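Local coordinates for DUF1818 domain-containing protein (Prochlorococcus marinus, PDB 2IT9) that is of unknown function but may bind DNA, and folds into two four-stranded antiparallel sheets accompanied by two helices, at residues 28-33 against 102-107; 84-89 against 109-114. All coordinates share one frame; numbering follows the deposited sequence.

Contact 1: 28-33 against 102-107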
# COMPACT_ATOMS: atom_id res chain seq x y z
N GLU A 28 5.25 3.06 -5.09
CA GLU A 28 6.03 2.07 -5.83
C GLU A 28 5.56 0.63 -5.56
O GLU A 28 5.50 -0.19 -6.47
CB GLU A 28 7.49 2.15 -5.46
CG GLU A 28 8.37 1.32 -6.37
CD GLU A 28 9.83 1.40 -6.03
OE1 GLU A 28 10.15 1.64 -4.84
OE2 GLU A 28 10.65 1.18 -6.95
N THR A 29 5.26 0.36 -4.30
CA THR A 29 4.95 -1.00 -3.85
C THR A 29 3.52 -1.18 -3.32
O THR A 29 3.24 -2.17 -2.63
CB THR A 29 5.93 -1.41 -2.73
OG1 THR A 29 5.73 -0.61 -1.55
CG2 THR A 29 7.38 -1.33 -3.19
N TRP A 30 2.63 -0.23 -3.60
CA TRP A 30 1.27 -0.34 -3.08
C TRP A 30 0.32 0.50 -3.90
O TRP A 30 0.73 1.40 -4.61
CB TRP A 30 1.22 0.18 -1.61
CG TRP A 30 1.73 1.66 -1.47
CD1 TRP A 30 2.99 2.05 -1.17
CD2 TRP A 30 0.96 2.87 -1.65
NE1 TRP A 30 3.08 3.43 -1.15
CE2 TRP A 30 1.85 3.96 -1.48
CE3 TRP A 30 -0.36 3.14 -2.01
CZ2 TRP A 30 1.44 5.30 -1.62
CZ3 TRP A 30 -0.77 4.49 -2.17
CH2 TRP A 30 0.13 5.54 -1.97
N ALA A 31 -0.96 0.16 -3.79
CA ALA A 31 -2.06 0.97 -4.34
C ALA A 31 -3.28 0.67 -3.50
O ALA A 31 -3.42 -0.45 -3.01
CB ALA A 31 -2.31 0.63 -5.77
N ILE A 32 -4.12 1.68 -3.25
CA ILE A 32 -5.38 1.49 -2.60
C ILE A 32 -6.47 2.28 -3.34
O ILE A 32 -6.21 3.33 -3.92
CB ILE A 32 -5.41 1.91 -1.09
CG1 ILE A 32 -5.04 3.38 -0.93
CG2 ILE A 32 -4.46 1.06 -0.27
CD1 ILE A 32 -5.22 3.87 0.53
N GLU A 33 -7.66 1.72 -3.36
CA GLU A 33 -8.81 2.36 -4.01
C GLU A 33 -9.50 3.24 -2.98
O GLU A 33 -9.53 2.92 -1.79
CB GLU A 33 -9.79 1.33 -4.54
CG GLU A 33 -9.25 0.42 -5.64
CD GLU A 33 -10.31 -0.57 -6.10
OE1 GLU A 33 -11.27 -0.80 -5.33
OE2 GLU A 33 -10.17 -1.12 -7.20
N ALA A 102 -6.10 1.48 6.06
CA ALA A 102 -4.82 1.35 5.38
C ALA A 102 -3.83 2.43 5.83
O ALA A 102 -4.21 3.42 6.46
CB ALA A 102 -5.03 1.45 3.87
N GLU A 103 -2.57 2.21 5.49
CA GLU A 103 -1.53 3.18 5.71
C GLU A 103 -0.64 3.11 4.49
O GLU A 103 -0.29 2.03 4.01
CB GLU A 103 -0.73 2.84 6.98
CG GLU A 103 -1.56 2.59 8.21
CD GLU A 103 -0.68 2.23 9.41
OE1 GLU A 103 0.56 2.19 9.24
OE2 GLU A 103 -1.23 1.99 10.51
N VAL A 104 -0.28 4.26 3.93
CA VAL A 104 0.54 4.32 2.75
C VAL A 104 1.55 5.46 2.88
O VAL A 104 1.40 6.34 3.76
CB VAL A 104 -0.30 4.45 1.47
CG1 VAL A 104 -1.25 3.26 1.32
CG2 VAL A 104 -1.10 5.74 1.46
N TYR A 105 2.51 5.48 1.96
CA TYR A 105 3.64 6.43 2.07
C TYR A 105 4.24 6.78 0.72
O TYR A 105 4.40 5.89 -0.14
CB TYR A 105 4.69 5.84 2.98
CG TYR A 105 6.04 6.53 3.00
CD1 TYR A 105 6.29 7.55 3.93
CD2 TYR A 105 7.05 6.15 2.14
CE1 TYR A 105 7.55 8.17 4.01
CE2 TYR A 105 8.32 6.78 2.20
CZ TYR A 105 8.54 7.78 3.14
OH TYR A 105 9.77 8.42 3.23
N TRP A 106 4.52 8.08 0.52
CA TRP A 106 5.26 8.57 -0.65
C TRP A 106 6.53 9.25 -0.15
O TRP A 106 6.47 10.02 0.83
CB TRP A 106 4.50 9.58 -1.50
CG TRP A 106 3.40 9.00 -2.35
CD1 TRP A 106 3.55 8.14 -3.39
CD2 TRP A 106 2.00 9.32 -2.29
NE1 TRP A 106 2.33 7.89 -3.98
CE2 TRP A 106 1.36 8.59 -3.31
CE3 TRP A 106 1.23 10.15 -1.47
CZ2 TRP A 106 -0.02 8.67 -3.54
CZ3 TRP A 106 -0.14 10.23 -1.68
CH2 TRP A 106 -0.75 9.51 -2.71
N PRO A 107 7.67 8.97 -0.78
CA PRO A 107 8.93 9.55 -0.34
C PRO A 107 9.15 10.96 -0.92
O PRO A 107 8.35 11.44 -1.76
CB PRO A 107 9.95 8.56 -0.88
CG PRO A 107 9.35 8.14 -2.18
CD PRO A 107 7.88 8.03 -1.89
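The indole of Trp30 has Val104 over one face and Trp106 at its edge. Val104 CB stands over the six-membered ring of Trp30, 3.4 Å from its centroid and almost on the ring normal, a CH-pi contact. Val104 CG1 bears on the CE3 side of the same face, 3.4 Å from Trp30 CE3. At the rim, Trp30 CH2 lies over one face of the Trp106 ring, 3.5 Å from Trp106 CZ2; the two indoles meet obliquely, their planes 53° apart. Also at the edge, Trp30 NE1 donates to Tyr105 O at 3.0 Å, a bent bond (138° at the hydrogen) whose acceptor lies close to the indole plane. Strands 30-34 and 102-106 each end a four-stranded antiparallel sheet within the chain, and here these two end strands approach mainly through side chains; the axes of 30-33 and 102-106 come within 8.3 Å, their directions 128° apart. In chain order the fold runs four strands, a helix, four strands and a helix, the order seen in Whirly proteins and consistent with its place in the PC4-like clan. Further along the strands, Ile32 CD1 meets Val104 CG1 tip to tip at 4.1 Å and also touches Ala102 CB. An alanine in place of Trp30 would probably leave Tyr105 O without this N-H donor and open a gap between Val104 and Trp106. Trp106 NE1 hydrogen bonds to Gly26 O, at the end of strand 23-26, which helps fix the ring that Trp30 leans on. The backbones of 30-32 and 102-104 pair antiparallel with the second subunit, so the sheets run on across the interface.

Contact 2: 84-89 against 109-114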
# COMPACT_ATOMS: atom_id res chain seq x y z
N TYR A 84 14.85 20.86 1.41
CA TYR A 84 15.08 20.25 0.10
C TYR A 84 13.93 19.37 -0.36
O TYR A 84 13.85 19.05 -1.52
CB TYR A 84 16.40 19.48 0.14
CG TYR A 84 17.55 20.30 0.71
CD1 TYR A 84 18.13 21.30 -0.04
CD2 TYR A 84 18.02 20.08 2.00
CE1 TYR A 84 19.17 22.06 0.45
CE2 TYR A 84 19.07 20.85 2.52
CZ TYR A 84 19.64 21.84 1.74
OH TYR A 84 20.69 22.62 2.21
N GLY A 85 13.03 18.99 0.54
CA GLY A 85 11.92 18.16 0.15
C GLY A 85 11.17 17.60 1.34
O GLY A 85 11.49 17.87 2.52
N TRP A 86 10.15 16.82 1.02
CA TRP A 86 9.32 16.22 2.04
C TRP A 86 8.69 14.90 1.68
O TRP A 86 8.39 14.67 0.53
CB TRP A 86 8.20 17.18 2.45
CG TRP A 86 7.35 17.63 1.26
CD1 TRP A 86 7.70 18.56 0.32
CD2 TRP A 86 6.02 17.21 0.93
NE1 TRP A 86 6.70 18.68 -0.61
CE2 TRP A 86 5.65 17.90 -0.24
CE3 TRP A 86 5.13 16.29 1.49
CZ2 TRP A 86 4.41 17.72 -0.85
CZ3 TRP A 86 3.90 16.11 0.88
CH2 TRP A 86 3.55 16.84 -0.28
N ASN A 87 8.45 14.05 2.69
CA ASN A 87 7.77 12.78 2.48
C ASN A 87 6.41 12.86 3.17
O ASN A 87 6.12 13.80 3.94
CB ASN A 87 8.59 11.56 2.96
CG ASN A 87 8.90 11.62 4.43
OD1 ASN A 87 8.08 12.00 5.24
ND2 ASN A 87 10.11 11.23 4.78
N LEU A 88 5.56 11.88 2.88
CA LEU A 88 4.19 11.90 3.37
C LEU A 88 3.70 10.52 3.73
O LEU A 88 3.75 9.60 2.89
CB LEU A 88 3.25 12.49 2.31
CG LEU A 88 1.77 12.66 2.72
CD1 LEU A 88 1.64 13.71 3.76
CD2 LEU A 88 0.96 12.99 1.50
N ARG A 89 3.26 10.38 4.98
CA ARG A 89 2.67 9.15 5.50
C ARG A 89 1.19 9.43 5.69
O ARG A 89 0.82 10.45 6.25
CB ARG A 89 3.32 8.76 6.80
CG ARG A 89 2.80 7.45 7.31
CD ARG A 89 3.46 7.04 8.61
NE ARG A 89 2.88 5.79 9.11
CZ ARG A 89 2.84 5.45 10.39
NH1 ARG A 89 3.31 6.26 11.33
NH2 ARG A 89 2.28 4.30 10.75
N HIS A 109 10.35 14.09 -3.09
CA HIS A 109 10.44 14.37 -4.53
C HIS A 109 9.24 13.78 -5.27
O HIS A 109 8.59 14.47 -6.08
CB HIS A 109 11.80 13.98 -5.15
CG HIS A 109 12.97 14.48 -4.36
ND1 HIS A 109 13.19 15.81 -4.12
CD2 HIS A 109 13.96 13.81 -3.72
CE1 HIS A 109 14.24 15.95 -3.33
NE2 HIS A 109 14.74 14.75 -3.09
N VAL A 110 8.95 12.52 -5.02
CA VAL A 110 7.73 11.91 -5.52
C VAL A 110 6.48 12.72 -5.09
O VAL A 110 5.53 12.96 -5.87
CB VAL A 110 7.62 10.43 -5.03
CG1 VAL A 110 6.23 9.89 -5.28
CG2 VAL A 110 8.73 9.57 -5.68
N THR A 111 6.48 13.15 -3.83
CA THR A 111 5.38 13.93 -3.26
C THR A 111 5.01 15.16 -4.11
O THR A 111 3.84 15.44 -4.31
CB THR A 111 5.71 14.37 -1.80
OG1 THR A 111 7.03 14.90 -1.77
CG2 THR A 111 5.57 13.18 -0.84
N ASN A 112 6.00 15.88 -4.59
CA ASN A 112 5.75 17.05 -5.44
C ASN A 112 4.98 16.70 -6.71
O ASN A 112 4.09 17.43 -7.15
CB ASN A 112 7.03 17.80 -5.76
CG ASN A 112 7.56 18.55 -4.56
OD1 ASN A 112 6.79 19.21 -3.83
ND2 ASN A 112 8.86 18.46 -4.34
N ASN A 113 5.29 15.55 -7.27
CA ASN A 113 4.62 15.12 -8.49
C ASN A 113 3.21 14.68 -8.19
O ASN A 113 2.30 14.99 -8.94
CB ASN A 113 5.46 14.06 -9.22
CG ASN A 113 6.85 14.58 -9.60
OD1 ASN A 113 6.99 15.63 -10.22
ND2 ASN A 113 7.87 13.83 -9.25
N VAL A 114 3.00 14.01 -7.06
CA VAL A 114 1.68 13.58 -6.63
C VAL A 114 0.80 14.81 -6.41
O VAL A 114 -0.36 14.85 -6.85
CB VAL A 114 1.75 12.76 -5.37
CG1 VAL A 114 0.36 12.56 -4.78
CG2 VAL A 114 2.41 11.41 -5.69
O HOH W 1 11.43 18.21 -3.43
O HOH W 2 9.58 16.54 -1.94
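Thr111, in the first turn of helix 110-120, fastens that helix to strand 85-92 by gripping Trp86 at both its backbone and its ring. Thr111 OG1 donates to Trp86 O at 2.7 Å, while Thr111 CB lies over the six-membered ring of Trp86, 3.5 Å from its centroid, in a CH-pi contact; OG1 too stands over the indole face. OG1 lies between the backbone N and the carbonyl carbon (chi1 47°), which leaves CG2 anti to the carbonyl carbon and 4.0 Å from Leu88 CB. One residue on, Asn112 OD1 accepts the indole N-H of Trp86 NE1 at 3.3 Å and takes a weak second bond from Lys54 NZ of helix 36-56; the indole donor stands above the amide plane, and ring and amide planes are 78° apart. Water 2 stitches the helix start to the strand: it accepts from Trp86 N and from His109 N, the latter at 2.8 Å, and donates to Thr111 OG1, so this hydroxyl is held by both water and carbonyl. His109, at the N-cap position, is also linked through water 1, which donates to Tyr84 O and lies 3.1 Å from His109 ND1. Away from the contact, Trp86 packs on Cys50, Tyr53 and Lys54 of helix 36-56, and Leu88 on Val46 and Leu49; Thr111 and Val114 touch Trp106 on strand 102-106, and Val114 also reaches Trp10 of strand 10-15.

Overall arrangement
From the N terminus, the chain first forms strands 2-7, 10-15 and 23-26 and reaches 28-33, the first half of contact 1. Helix 36-56 and strands 65-72 and 75-82 follow before 84-89 opens contact 2. Residues 102-107 then close the long loop of contact 1, and 109-114 the short loop of contact 2, so the segments alternate and the two loops cross. Strands 85-92 and 102-106 are neighbours in one sheet, where Trp106 O and Leu88 N probably hydrogen bond and Glu103 pairs with Arg89. Contact 1 ties that sheet to the N-terminal one; contact 2 lays the last helix against it.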